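Side-chain contacts in LPXTG-motif cell wall anchor domain protein (Mobiluncus mulieris, PDB 5U5O), which probably serves in cell adhesion as a giant wall-anchored surface protein, whose Ig-like domains are braced by disulfide, isopeptide and ester cross-links within the chain: residues Q49-Q53 with S54-D58; K78-E82 with V83-K87; T86-G89 with E90-V94; K186-R189 with P190-S193. One frame throughout, in Å; residues are numbered along the deposited sequence.

Interaction 1: Q49-Q53 with S54-D58; sequences QLYEQ and SVAGD
Tyr51 lays one face of its ring over the peptide that joins Ala56 to Gly57, at the start of the loop that leads strand 43-52 of the Ig-like domain through a short 3-10 turn into a type II beta turn, Val55 to Asp58. Its CG lies anti to the carbonyl carbon (chi1 -65°), which swings the ring over the loop. Gly57 N sits above the ring centre, 3.5 Å from Tyr51 CE2, and Gly57 CA makes a CH-pi contact 4.0 Å from the ring centroid. Glycine suits this corner of the turn, because its positive phi would press a beta carbon against the preceding carbonyl oxygen. The small Ala56 rests its CB 4.1 Å from Tyr51 CB. Tyr123 of the paired strand 118-127 meets the same ring edge-to-face.

Before that corner, where the strand ends, Val55 N bonds to Glu52 O and Ala56 N to Gln53 O, shaping the 3-10 turn. Glu52 bends at chi2 (-83°) to bring its carboxylate back over Ser54, whose short side chain keeps its hydroxyl within reach. Ser54 N meets Glu52 OE2 from above the carboxylate plane at 3.0 Å, while Ser54 OG donates to the syn lone pair of Glu52 OE1 at 2.6 Å.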
ATOM      1  N   GLN A  49      19.667  -1.387  -5.833  1.00 15.89           N
ATOM      2  CA  GLN A  49      19.021  -0.573  -4.804  1.00 15.92           C
ATOM      3  C   GLN A  49      17.532  -0.571  -5.029  1.00 16.49           C
ATOM      4  O   GLN A  49      17.065  -0.566  -6.160  1.00 17.91           O
ATOM      5  CB  GLN A  49      19.519   0.875  -4.785  1.00 16.77           C
ATOM      6  CG  GLN A  49      21.022   1.036  -4.771  1.00 15.86           C
ATOM      7  CD  GLN A  49      21.648   0.913  -6.156  1.00 15.98           C
ATOM      8  OE1 GLN A  49      21.100   1.402  -7.160  1.00 17.71           O
ATOM      9  NE2 GLN A  49      22.802   0.259  -6.221  1.00 16.96           N
ATOM     10  N   LEU A  50      16.799  -0.539  -3.917  1.00 16.61           N
ATOM     11  CA  LEU A  50      15.350  -0.442  -3.916  1.00 15.71           C
ATOM     12  C   LEU A  50      14.932   0.947  -3.455  1.00 17.35           C
ATOM     13  O   LEU A  50      15.394   1.419  -2.407  1.00 20.10           O
ATOM     14  CB  LEU A  50      14.769  -1.483  -2.942  1.00 15.71           C
ATOM     15  CG  LEU A  50      13.253  -1.601  -2.948  1.00 16.90           C
ATOM     16  CD1 LEU A  50      12.725  -2.172  -4.246  1.00 15.22           C
ATOM     17  CD2 LEU A  50      12.827  -2.472  -1.769  1.00 18.13           C
ATOM     18  N   TYR A  51      14.039   1.577  -4.218  1.00 17.68           N
ATOM     19  CA  TYR A  51      13.538   2.913  -3.917  1.00 19.25           C
ATOM     20  C   TYR A  51      12.027   2.971  -4.022  1.00 19.00           C
ATOM     21  O   TYR A  51      11.432   2.238  -4.808  1.00 19.21           O
ATOM     22  CB  TYR A  51      14.053   3.905  -4.957  1.00 18.59           C
ATOM     23  CG  TYR A  51      15.535   4.139  -4.982  1.00 19.24           C
ATOM     24  CD1 TYR A  51      16.131   5.006  -4.079  1.00 20.26           C
ATOM     25  CD2 TYR A  51      16.340   3.553  -5.975  1.00 19.89           C
ATOM     26  CE1 TYR A  51      17.490   5.261  -4.122  1.00 21.88           C
ATOM     27  CE2 TYR A  51      17.704   3.803  -6.023  1.00 21.47           C
ATOM     28  CZ  TYR A  51      18.270   4.654  -5.093  1.00 20.79           C
ATOM     29  OH  TYR A  51      19.605   4.926  -5.088  1.00 25.59           O
ATOM     30  N   GLU A  52      11.415   3.867  -3.256  1.00 19.95           N
ATOM     31  CA  GLU A  52      10.071   4.329  -3.578  1.00 20.77           C
ATOM     32  C   GLU A  52      10.200   5.199  -4.846  1.00 21.82           C
ATOM     33  O   GLU A  52      11.165   5.974  -4.993  1.00 23.78           O
ATOM     34  CB  GLU A  52       9.430   5.065  -2.387  1.00 22.83           C
ATOM     35  CG  GLU A  52       7.996   5.521  -2.624  1.00 22.81           C
ATOM     36  CD  GLU A  52       7.893   6.837  -3.372  1.00 25.67           C
ATOM     37  OE1 GLU A  52       8.706   7.749  -3.114  1.00 28.13           O
ATOM     38  OE2 GLU A  52       7.006   6.957  -4.240  1.00 25.58           O
ATOM     39  N   GLN A  53       9.247   5.035  -5.765  1.00 21.85           N
ATOM     40  CA  GLN A  53       9.370   5.554  -7.133  1.00 24.94           C
ATOM     41  C   GLN A  53       9.583   7.065  -7.225  1.00 28.35           C
ATOM     42  O   GLN A  53      10.401   7.514  -8.026  1.00 30.61           O
ATOM     43  CB  GLN A  53       8.164   5.147  -7.979  1.00 25.45           C
ATOM     44  CG  GLN A  53       8.295   5.498  -9.457  1.00 26.81           C
ATOM     45  CD  GLN A  53       7.025   5.217 -10.231  1.00 35.37           C
ATOM     46  OE1 GLN A  53       5.923   5.494  -9.753  1.00 35.48           O
ATOM     47  NE2 GLN A  53       7.169   4.679 -11.442  1.00 35.57           N
ATOM     48  N   SER A  54       8.852   7.836  -6.419  1.00 30.25           N
ATOM     49  CA  SER A  54       8.979   9.312  -6.468  1.00 30.08           C
ATOM     50  C   SER A  54      10.369   9.859  -6.112  1.00 30.82           C
ATOM     51  O   SER A  54      10.722  10.960  -6.549  1.00 35.25           O
ATOM     52  CB  SER A  54       7.920   9.995  -5.584  1.00 31.69           C
ATOM     53  OG  SER A  54       8.335  10.100  -4.230  1.00 31.91           O
ATOM     54  N   VAL A  55      11.149   9.099  -5.340  1.00 30.62           N
ATOM     55  CA  VAL A  55      12.535   9.476  -4.993  1.00 32.37           C
ATOM     56  C   VAL A  55      13.586   8.520  -5.593  1.00 28.39           C
ATOM     57  O   VAL A  55      14.720   8.432  -5.102  1.00 30.53           O
ATOM     58  CB  VAL A  55      12.716   9.623  -3.457  1.00 31.19           C
ATOM     59  CG1 VAL A  55      11.860  10.770  -2.936  1.00 33.16           C
ATOM     60  CG2 VAL A  55      12.392   8.331  -2.709  1.00 33.40           C
ATOM     61  N   ALA A  56      13.217   7.828  -6.670  1.00 25.07           N
ATOM     62  CA  ALA A  56      14.072   6.788  -7.235  1.00 23.53           C
ATOM     63  C   ALA A  56      15.369   7.409  -7.740  1.00 25.64           C
ATOM     64  O   ALA A  56      15.344   8.386  -8.480  1.00 29.02           O
ATOM     65  CB  ALA A  56      13.356   6.044  -8.356  1.00 28.16           C
ATOM     66  N   GLY A  57      16.498   6.869  -7.287  1.00 26.14           N
ATOM     67  CA  GLY A  57      17.828   7.352  -7.656  1.00 27.62           C
ATOM     68  C   GLY A  57      18.442   8.378  -6.711  1.00 30.66           C
ATOM     69  O   GLY A  57      19.626   8.697  -6.843  1.00 33.10           O
ATOM     70  N   ASP A  58      17.654   8.884  -5.756  1.00 31.98           N
ATOM     71  CA  ASP A  58      18.132   9.875  -4.788  1.00 35.47           C
ATOM     72  C   ASP A  58      18.992   9.180  -3.734  1.00 37.87           C
ATOM     73  O   ASP A  58      18.493   8.348  -2.974  1.00 38.42           O
ATOM     74  CB  ASP A  58      16.962  10.608  -4.109  1.00 37.19           C
ATOM     75  CG  ASP A  58      16.066  11.366  -5.096  1.00 39.96           C
ATOM     76  OD1 ASP A  58      16.373  11.419  -6.309  1.00 44.54           O
ATOM     77  OD2 ASP A  58      15.033  11.911  -4.642  1.00 43.99           O
TER

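Interaction 2: K78-E82 with V83-K87; sequences KPATE and VEKTK
The extended backbone of Ala80 and Thr81 turns at Glu82 into helix 82-88, where Lys85 N bonds to Thr81 O and Thr86 N to Glu82 O in the first helical turn. Thr81 holds the N-cap position. Its OG1 lies between its own backbone N and carbonyl carbon (chi1 68°), facing the helix, and accepts from Glu84 N at 3.0 Å; threonine suits the cap because its short hydroxyl reaches a first-turn N-H that has no helical carbonyl before it. Glu84, long enough to reach back, returns the bond: its extended chain crosses Thr81 so that Thr81 N reaches Glu84 OE1 at 2.9 Å, nearly straight at 170° and from above the carboxylate plane. That carboxylate also meets Arg34 in a salt bridge through OE1 and Tyr36 OH through OE2, so the cap is tied to strand 26-36.

One residue on, Glu82 and Lys85 lie side by side and point the same way. Both chains bend, and Lys85 NZ meets Glu82 OE2 on its syn side at 2.8 Å in a salt bridge. A water accepts from Lys85 NZ and donates to Ala80 O, while Lys85 CG passes 3.7 Å from Ala80 CB. Thr86 OG1 donates to Glu82 O at 2.9 Å, from the opposite face of that carbonyl to Thr86 N. Reciprocal bonding of Thr81 and Glu84 is the capping box, a classic way to begin a helix.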
ATOM      1  N   LYS A  78      20.757 -17.641 -20.383  1.00 12.28           N
ATOM      2  CA  LYS A  78      19.320 -17.854 -20.506  1.00 12.47           C
ATOM      3  C   LYS A  78      18.808 -17.253 -21.800  1.00 12.11           C
ATOM      4  O   LYS A  78      19.400 -16.313 -22.334  1.00 13.43           O
ATOM      5  CB  LYS A  78      18.576 -17.218 -19.332  1.00 14.21           C
ATOM      6  CG  LYS A  78      18.957 -17.761 -17.964  1.00 16.68           C
ATOM      7  CD  LYS A  78      18.562 -19.219 -17.813  1.00 20.79           C
ATOM      8  CE  LYS A  78      19.052 -19.820 -16.501  1.00 28.24           C
ATOM      9  NZ  LYS A  78      20.525 -20.105 -16.427  1.00 32.09           N
ATOM     10  N   PRO A  79      17.719 -17.787 -22.356  1.00 12.20           N
ATOM     11  CA  PRO A  79      17.164 -17.199 -23.575  1.00 12.81           C
ATOM     12  C   PRO A  79      16.718 -15.760 -23.389  1.00 12.31           C
ATOM     13  O   PRO A  79      16.086 -15.403 -22.394  1.00 14.19           O
ATOM     14  CB  PRO A  79      15.947 -18.082 -23.880  1.00 13.26           C
ATOM     15  CG  PRO A  79      16.192 -19.335 -23.132  1.00 12.68           C
ATOM     16  CD  PRO A  79      16.896 -18.916 -21.880  1.00 12.07           C
ATOM     17  N   ALA A  80      17.051 -14.935 -24.387  1.00 12.20           N
ATOM     18  CA  ALA A  80      16.662 -13.547 -24.361  1.00 11.72           C
ATOM     19  C   ALA A  80      15.162 -13.402 -24.537  1.00 12.81           C
ATOM     20  O   ALA A  80      14.537 -14.162 -25.266  1.00 15.57           O
ATOM     21  CB  ALA A  80      17.375 -12.787 -25.456  1.00 11.21           C
ATOM     22  N   THR A  81      14.602 -12.411 -23.866  1.00 13.39           N
ATOM     23  CA  THR A  81      13.211 -12.042 -24.097  1.00 14.30           C
ATOM     24  C   THR A  81      13.108 -11.221 -25.374  1.00 14.15           C
ATOM     25  O   THR A  81      14.102 -10.698 -25.876  1.00 14.47           O
ATOM     26  CB  THR A  81      12.649 -11.176 -22.965  1.00 15.37           C
ATOM     27  OG1 THR A  81      13.290  -9.895 -22.968  1.00 16.13           O
ATOM     28  CG2 THR A  81      12.797 -11.863 -21.622  1.00 15.09           C
ATOM     29  N   GLU A  82      11.880 -11.073 -25.863  1.00 15.33           N
ATOM     30  CA  GLU A  82      11.640 -10.288 -27.073  1.00 15.55           C
ATOM     31  C   GLU A  82      12.006  -8.834 -26.833  1.00 14.11           C
ATOM     32  O   GLU A  82      12.581  -8.202 -27.727  1.00 15.81           O
ATOM     33  CB  GLU A  82      10.196 -10.429 -27.562  1.00 19.26           C
ATOM     34  CG  GLU A  82       9.774 -11.856 -27.907  1.00 25.36           C
ATOM     35  CD  GLU A  82      10.728 -12.560 -28.859  1.00 28.49           C
ATOM     36  OE1 GLU A  82      10.957 -12.018 -29.965  1.00 35.73           O
ATOM     37  OE2 GLU A  82      11.247 -13.649 -28.499  1.00 32.83           O
ATOM     38  N   VAL A  83      11.719  -8.302 -25.649  1.00 15.03           N
ATOM     39  CA  VAL A  83      12.116  -6.936 -25.291  1.00 13.93           C
ATOM     40  C   VAL A  83      13.643  -6.753 -25.329  1.00 13.21           C
ATOM     41  O   VAL A  83      14.153  -5.787 -25.883  1.00 14.63           O
ATOM     42  CB  VAL A  83      11.508  -6.531 -23.927  1.00 17.29           C
ATOM     43  CG1 VAL A  83      12.198  -5.316 -23.312  1.00 18.72           C
ATOM     44  CG2 VAL A  83      10.009  -6.276 -24.074  1.00 18.13           C
ATOM     45  N   GLU A  84      14.363  -7.702 -24.761  1.00 12.78           N
ATOM     46  CA  GLU A  84      15.814  -7.686 -24.804  1.00 11.71           C
ATOM     47  C   GLU A  84      16.346  -7.726 -26.237  1.00 11.93           C
ATOM     48  O   GLU A  84      17.277  -6.971 -26.587  1.00 13.37           O
ATOM     49  CB  GLU A  84      16.384  -8.841 -23.989  1.00 11.34           C
ATOM     50  CG  GLU A  84      16.203  -8.607 -22.485  1.00 11.91           C
ATOM     51  CD  GLU A  84      16.387  -9.846 -21.615  1.00 12.23           C
ATOM     52  OE1 GLU A  84      16.399 -10.962 -22.161  1.00 13.61           O
ATOM     53  OE2 GLU A  84      16.518  -9.680 -20.358  1.00 14.07           O
ATOM     54  N   LYS A  85      15.799  -8.613 -27.054  1.00 11.67           N
ATOM     55  CA  LYS A  85      16.239  -8.699 -28.461  1.00 11.91           C
ATOM     56  C   LYS A  85      15.928  -7.430 -29.248  1.00 12.23           C
ATOM     57  O   LYS A  85      16.757  -6.971 -30.079  1.00 12.47           O
ATOM     58  CB  LYS A  85      15.652  -9.925 -29.161  1.00 12.65           C
ATOM     59  CG  LYS A  85      16.224 -11.213 -28.605  1.00 12.95           C
ATOM     60  CD  LYS A  85      15.680 -12.467 -29.263  1.00 15.89           C
ATOM     61  CE  LYS A  85      14.219 -12.699 -28.970  1.00 19.48           C
ATOM     62  NZ  LYS A  85      13.856 -14.081 -29.392  1.00 22.91           N
ATOM     63  N   THR A  86      14.778  -6.822 -28.986  1.00 11.87           N
ATOM     64  CA  THR A  86      14.427  -5.558 -29.639  1.00 12.74           C
ATOM     65  C   THR A  86      15.448  -4.454 -29.352  1.00 12.08           C
ATOM     66  O   THR A  86      15.834  -3.711 -30.268  1.00 13.44           O
ATOM     67  CB  THR A  86      13.013  -5.123 -29.200  1.00 14.65           C
ATOM     68  OG1 THR A  86      12.066  -6.083 -29.683  1.00 16.82           O
ATOM     69  CG2 THR A  86      12.654  -3.763 -29.732  1.00 15.06           C
ATOM     70  N   LYS A  87      15.886  -4.368 -28.097  1.00 11.93           N
ATOM     71  CA  LYS A  87      16.838  -3.346 -27.659  1.00 13.08           C
ATOM     72  C   LYS A  87      18.281  -3.625 -28.082  1.00 13.53           C
ATOM     73  O   LYS A  87      18.953  -2.742 -28.600  1.00 16.96           O
ATOM     74  CB  LYS A  87      16.781  -3.196 -26.129  1.00 15.30           C
ATOM     75  CG  LYS A  87      15.523  -2.532 -25.583  1.00 17.93           C
ATOM     76  CD  LYS A  87      15.415  -2.736 -24.071  1.00 22.12           C
ATOM     77  CE  LYS A  87      14.151  -2.154 -23.443  1.00 25.79           C
ATOM     78  NZ  LYS A  87      14.149  -0.659 -23.457  1.00 36.85           N
TER
HETATM   79  O   HOH W   1      15.143 -15.886 -27.408  1.00 22.33           O

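Interaction 3: T86-G89 with E90-V94; sequences TKYG and EDVKV
Tyr88 and Val92 meet where the backbone leaves helix 82-88 through Gly89, at positive phi (110°), and enters a type I beta turn from Gly89 to Val92, closed by a bond from Val92 N to Gly89 O of 3.0 Å. Glycine fits here, since at these angles a beta carbon would be jammed against the carbonyl oxygen of Tyr88.

The apolar contact joins the last helical residue to the last residue of the turn, and the two side chains slant past each other. With CG1 set between backbone N and carbonyl carbon (chi1 66°), Val92 turns CG2 to Tyr88, 3.6 Å from Tyr88 CB, touching the root of the tyrosine more closely than its ring. The other branch, Val92 CG1, packs 3.3 Å from Gly89 O. A branched, apolar residue suits this buried place, as one methyl meets the helix end and the other the carbonyl of the turn.

On the polar side, one water donates to Tyr88 O at 2.8 Å and to Asp91 OD1 at 2.9 Å, bridging the last helical carbonyl to the turn. Asp91 OD2 makes a salt bridge with Lys1, the first residue of the chain. Val92 also packs on Ala80 and Tyr36, and the Tyr88 ring meets that of Tyr36, so the helix end and the turn rest against strand 26-36 just before the chain enters strand 94-104.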
ATOM      1  N   THR A  86      14.778  -6.822 -28.986  1.00 11.87           N
ATOM      2  CA  THR A  86      14.427  -5.558 -29.639  1.00 12.74           C
ATOM      3  C   THR A  86      15.448  -4.454 -29.352  1.00 12.08           C
ATOM      4  O   THR A  86      15.834  -3.711 -30.268  1.00 13.44           O
ATOM      5  CB  THR A  86      13.013  -5.123 -29.200  1.00 14.65           C
ATOM      6  OG1 THR A  86      12.066  -6.083 -29.683  1.00 16.82           O
ATOM      7  CG2 THR A  86      12.654  -3.763 -29.732  1.00 15.06           C
ATOM      8  N   LYS A  87      15.886  -4.368 -28.097  1.00 11.93           N
ATOM      9  CA  LYS A  87      16.838  -3.346 -27.659  1.00 13.08           C
ATOM     10  C   LYS A  87      18.281  -3.625 -28.082  1.00 13.53           C
ATOM     11  O   LYS A  87      18.953  -2.742 -28.600  1.00 16.96           O
ATOM     12  CB  LYS A  87      16.781  -3.196 -26.129  1.00 15.30           C
ATOM     13  CG  LYS A  87      15.523  -2.532 -25.583  1.00 17.93           C
ATOM     14  CD  LYS A  87      15.415  -2.736 -24.071  1.00 22.12           C
ATOM     15  CE  LYS A  87      14.151  -2.154 -23.443  1.00 25.79           C
ATOM     16  NZ  LYS A  87      14.149  -0.659 -23.457  1.00 36.85           N
ATOM     17  N   TYR A  88      18.741  -4.850 -27.850  1.00 13.00           N
ATOM     18  CA  TYR A  88      20.148  -5.214 -27.945  1.00 13.03           C
ATOM     19  C   TYR A  88      20.509  -6.004 -29.181  1.00 14.12           C
ATOM     20  O   TYR A  88      21.701  -6.144 -29.482  1.00 16.74           O
ATOM     21  CB  TYR A  88      20.565  -6.024 -26.708  1.00 13.16           C
ATOM     22  CG  TYR A  88      20.534  -5.213 -25.458  1.00 15.70           C
ATOM     23  CD1 TYR A  88      21.613  -4.413 -25.102  1.00 18.43           C
ATOM     24  CD2 TYR A  88      19.446  -5.284 -24.578  1.00 14.51           C
ATOM     25  CE1 TYR A  88      21.591  -3.660 -23.944  1.00 21.00           C
ATOM     26  CE2 TYR A  88      19.401  -4.513 -23.434  1.00 17.93           C
ATOM     27  CZ  TYR A  88      20.488  -3.715 -23.112  1.00 20.80           C
ATOM     28  OH  TYR A  88      20.502  -2.955 -21.975  1.00 27.72           O
ATOM     29  N   GLY A  89      19.507  -6.487 -29.912  1.00 13.28           N
ATOM     30  CA  GLY A  89      19.719  -7.316 -31.090  1.00 14.32           C
ATOM     31  C   GLY A  89      19.311  -8.750 -30.872  1.00 12.45           C
ATOM     32  O   GLY A  89      19.400  -9.266 -29.754  1.00 13.32           O
ATOM     33  N   GLU A  90      18.906  -9.420 -31.940  1.00 14.49           N
ATOM     34  CA  GLU A  90      18.385 -10.779 -31.846  1.00 15.70           C
ATOM     35  C   GLU A  90      19.422 -11.777 -31.357  1.00 14.61           C
ATOM     36  O   GLU A  90      19.057 -12.810 -30.799  1.00 17.24           O
ATOM     37  CB  GLU A  90      17.740 -11.217 -33.174  1.00 19.26           C
ATOM     38  CG  GLU A  90      16.358 -10.592 -33.339  1.00 26.46           C
ATOM     39  CD  GLU A  90      15.494 -11.215 -34.421  1.00 30.40           C
ATOM     40  OE1 GLU A  90      16.039 -11.785 -35.391  1.00 33.22           O
ATOM     41  OE2 GLU A  90      14.250 -11.119 -34.293  1.00 31.34           O
ATOM     42  N   ASP A  91      20.702 -11.453 -31.536  1.00 14.78           N
ATOM     43  CA  ASP A  91      21.810 -12.283 -31.076  1.00 13.88           C
ATOM     44  C   ASP A  91      22.366 -11.912 -29.710  1.00 13.92           C
ATOM     45  O   ASP A  91      23.424 -12.423 -29.332  1.00 14.36           O
ATOM     46  CB  ASP A  91      22.950 -12.285 -32.123  1.00 15.68           C
ATOM     47  CG  ASP A  91      23.664 -10.945 -32.237  1.00 16.10           C
ATOM     48  OD1 ASP A  91      23.222  -9.943 -31.648  1.00 16.92           O
ATOM     49  OD2 ASP A  91      24.670 -10.868 -32.989  1.00 23.02           O
ATOM     50  N   VAL A  92      21.675 -11.048 -28.955  1.00 12.84           N
ATOM     51  CA  VAL A  92      22.141 -10.719 -27.608  1.00 12.01           C
ATOM     52  C   VAL A  92      22.342 -11.969 -26.747  1.00 12.08           C
ATOM     53  O   VAL A  92      21.517 -12.877 -26.777  1.00 13.89           O
ATOM     54  CB  VAL A  92      21.207  -9.699 -26.906  1.00 11.38           C
ATOM     55  CG1 VAL A  92      19.821 -10.266 -26.637  1.00 11.01           C
ATOM     56  CG2 VAL A  92      21.825  -9.172 -25.626  1.00 11.07           C
ATOM     57  N   LYS A  93      23.465 -12.007 -26.047  1.00 12.11           N
ATOM     58  CA  LYS A  93      23.782 -13.093 -25.135  1.00 11.75           C
ATOM     59  C   LYS A  93      23.418 -12.613 -23.741  1.00 11.44           C
ATOM     60  O   LYS A  93      23.911 -11.610 -23.252  1.00 13.66           O
ATOM     61  CB  LYS A  93      25.250 -13.494 -25.226  1.00 12.71           C
ATOM     62  CG  LYS A  93      25.576 -14.124 -26.581  1.00 15.90           C
ATOM     63  CD  LYS A  93      27.051 -14.466 -26.726  1.00 22.29           C
ATOM     64  CE  LYS A  93      27.407 -14.861 -28.152  1.00 30.14           C
ATOM     65  NZ  LYS A  93      26.836 -16.176 -28.542  1.00 37.02           N
ATOM     66  N   VAL A  94      22.537 -13.378 -23.073  1.00 11.23           N
ATOM     67  CA  VAL A  94      21.976 -13.022 -21.744  1.00 11.18           C
ATOM     68  C   VAL A  94      22.436 -14.025 -20.700  1.00 11.90           C
ATOM     69  O   VAL A  94      22.339 -15.212 -20.933  1.00 12.86           O
ATOM     70  CB  VAL A  94      20.449 -12.948 -21.767  1.00 11.40           C
ATOM     71  CG1 VAL A  94      19.922 -12.421 -20.436  1.00 11.78           C
ATOM     72  CG2 VAL A  94      19.953 -12.086 -22.914  1.00 12.01           C
TER
HETATM   73  O   HOH W   2      23.567  -8.191 -29.384  1.00 16.90           O

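Interaction 4: K186-R189 with P190-S193; sequences KVAR and PEAS
Ala188 CB meets Pro190 CD at 4.0 Å near the apex of a short turn. A second apolar contact lies between the flanks of the turn: in the conformer given here, one of two, Val187 CG2 lies 4.0 Å from Ala192 CB, and the small, buried alanine lets the valine methyl come close to its backbone.

Two backbone bonds set these side chains in place. Glu191 N donates to Ala188 O at 2.9 Å, and Ala192 N to Arg189 O at 3.2 Å; both donors approach from above the carbonyl plane, as the tight curl of the backbone requires. Proline suits its place between them: with no N-H of its own it gives up no bond, and its ring restrains phi to a value that the turn can use. A water sits beside the exit of the turn, 2.9 Å from Arg189 O and 2.8 Å from Ala192 O.

Farther out, Arg189 has CG opposite its backbone N (chi1 -176°) and runs straight on to NE, away from the turn, where NE forms a salt bridge with Glu213, just beyond strand 205-212. Trp180 packs against Val187, Arg189 and Ala192 alike, and Gln240 of helix 234-241 touches Val187 and Ala192. Glu191, which is exposed, touches Lys212 of strand 205-212. Successive bonds from residue i+3 back to residue i are those of a 3-10 turn, here placed in the DUF5979 domain between the long strand 150-178 and strand 193-200.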
ATOM      1  N   LYS A 186     -44.682  13.413  12.735  1.00 15.70           N
ATOM      2  CA  LYS A 186     -45.080  14.178  11.566  1.00 17.95           C
ATOM      3  C   LYS A 186     -44.968  13.413  10.253  1.00 18.28           C
ATOM      4  O   LYS A 186     -45.271  13.957   9.177  1.00 20.42           O
ATOM      5  CB  LYS A 186     -44.225  15.436  11.491  1.00 21.26           C
ATOM      6  CG  LYS A 186     -44.274  16.310  12.733  1.00 25.95           C
ATOM      7  CD  LYS A 186     -45.693  16.724  13.103  1.00 31.76           C
ATOM      8  CE  LYS A 186     -45.690  17.814  14.163  1.00 40.17           C
ATOM      9  NZ  LYS A 186     -44.941  17.408  15.388  1.00 45.73           N
ATOM     10  N   VAL A 187     -44.452  12.193  10.327  0.70 17.64           N
ATOM     11  CA  VAL A 187     -44.407  11.265   9.206  0.70 17.82           C
ATOM     12  C   VAL A 187     -44.774   9.889   9.716  0.70 16.66           C
ATOM     13  O   VAL A 187     -44.749   9.640  10.934  0.70 17.49           O
ATOM     14  CB  VAL A 187     -43.001  11.172   8.554  0.70 16.39           C
ATOM     15  CG1 VAL A 187     -42.631  12.459   7.825  0.70 18.96           C
ATOM     16  CG2 VAL A 187     -41.925  10.767   9.571  0.70 14.81           C
ATOM     17  N   ALA A 188     -45.063   8.985   8.789  1.00 16.47           N
ATOM     18  CA  ALA A 188     -45.255   7.579   9.156  1.00 14.52           C
ATOM     19  C   ALA A 188     -43.903   6.986   9.545  1.00 14.65           C
ATOM     20  O   ALA A 188     -42.880   7.245   8.904  1.00 16.89           O
ATOM     21  CB  ALA A 188     -45.851   6.795   8.002  1.00 18.93           C
ATOM     22  N   ARG A 189     -43.904   6.184  10.598  1.00 14.47           N
ATOM     23  CA  ARG A 189     -42.676   5.578  11.097  1.00 13.51           C
ATOM     24  C   ARG A 189     -41.804   4.914  10.013  1.00 14.25           C
ATOM     25  O   ARG A 189     -40.612   5.181   9.979  1.00 15.69           O
ATOM     26  CB  ARG A 189     -42.996   4.605  12.246  1.00 13.00           C
ATOM     27  CG  ARG A 189     -41.778   3.993  12.907  1.00 12.08           C
ATOM     28  CD  ARG A 189     -42.167   3.136  14.095  1.00 12.57           C
ATOM     29  NE  ARG A 189     -40.961   2.561  14.661  1.00 13.61           N
ATOM     30  CZ  ARG A 189     -40.872   2.006  15.875  1.00 15.16           C
ATOM     31  NH1 ARG A 189     -41.927   1.930  16.705  1.00 19.18           N
ATOM     32  NH2 ARG A 189     -39.700   1.536  16.269  1.00 16.79           N
ATOM     33  N   PRO A 190     -42.385   4.079   9.114  1.00 15.61           N
ATOM     34  CA  PRO A 190     -41.533   3.400   8.121  1.00 16.23           C
ATOM     35  C   PRO A 190     -41.042   4.329   7.006  1.00 16.75           C
ATOM     36  O   PRO A 190     -40.205   3.928   6.203  1.00 18.50           O
ATOM     37  CB  PRO A 190     -42.427   2.315   7.516  1.00 19.13           C
ATOM     38  CG  PRO A 190     -43.660   2.294   8.332  1.00 20.92           C
ATOM     39  CD  PRO A 190     -43.764   3.551   9.133  1.00 15.21           C
ATOM     40  N   GLU A 191     -41.559   5.555   6.960  1.00 15.27           N
ATOM     41  CA  GLU A 191     -41.105   6.550   5.984  1.00 15.12           C
ATOM     42  C   GLU A 191     -40.105   7.538   6.553  1.00 15.27           C
ATOM     43  O   GLU A 191     -39.504   8.312   5.801  1.00 17.12           O
ATOM     44  CB  GLU A 191     -42.304   7.298   5.404  1.00 16.80           C
ATOM     45  CG  GLU A 191     -43.222   6.421   4.567  1.00 22.98           C
ATOM     46  CD  GLU A 191     -42.509   5.738   3.414  1.00 28.09           C
ATOM     47  OE1 GLU A 191     -41.569   6.337   2.830  1.00 32.43           O
ATOM     48  OE2 GLU A 191     -42.883   4.593   3.086  1.00 35.45           O
ATOM     49  N   ALA A 192     -39.857   7.496   7.852  1.00 14.51           N
ATOM     50  CA  ALA A 192     -38.893   8.396   8.443  1.00 13.84           C
ATOM     51  C   ALA A 192     -37.523   8.116   7.821  1.00 14.49           C
ATOM     52  O   ALA A 192     -37.151   6.961   7.599  1.00 16.14           O
ATOM     53  CB  ALA A 192     -38.835   8.214   9.951  1.00 12.79           C
ATOM     54  N   SER A 193     -36.804   9.195   7.525  1.00 14.98           N
ATOM     55  CA  SER A 193     -35.531   9.131   6.840  1.00 15.25           C
ATOM     56  C   SER A 193     -34.466   9.858   7.638  1.00 14.28           C
ATOM     57  O   SER A 193     -34.624  11.033   7.940  1.00 15.63           O
ATOM     58  CB  SER A 193     -35.694   9.789   5.482  1.00 17.67           C
ATOM     59  OG  SER A 193     -34.476   9.910   4.789  1.00 22.71           O
TER
HETATM   60  O   HOH W   3     -38.046   4.586   8.684  1.00 16.68           O

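In the fold
From the N terminus, interaction 1 comes first, opening the loop between strands 43-52 and 64-71. Interactions 2 and 3 follow at the two ends of helix 82-88: they share Thr86 and Lys87, and the second begins on the segment where the first ends. Their centres lie only about 5 Å apart, and they touch where Ala80 packs on Val94 and through a probable hydrogen bond from Lys78 N to Val94 O; together they carry the chain from strand 77-78 to strand 94-104. All three belong to the T-Q ester bond domain. Interaction 4 stands apart in the DUF5979 domain, its centre about 58 Å from that of interaction 1, turning the chain from the loop after strand 150-178 into strand 193-200. No contact crosses another.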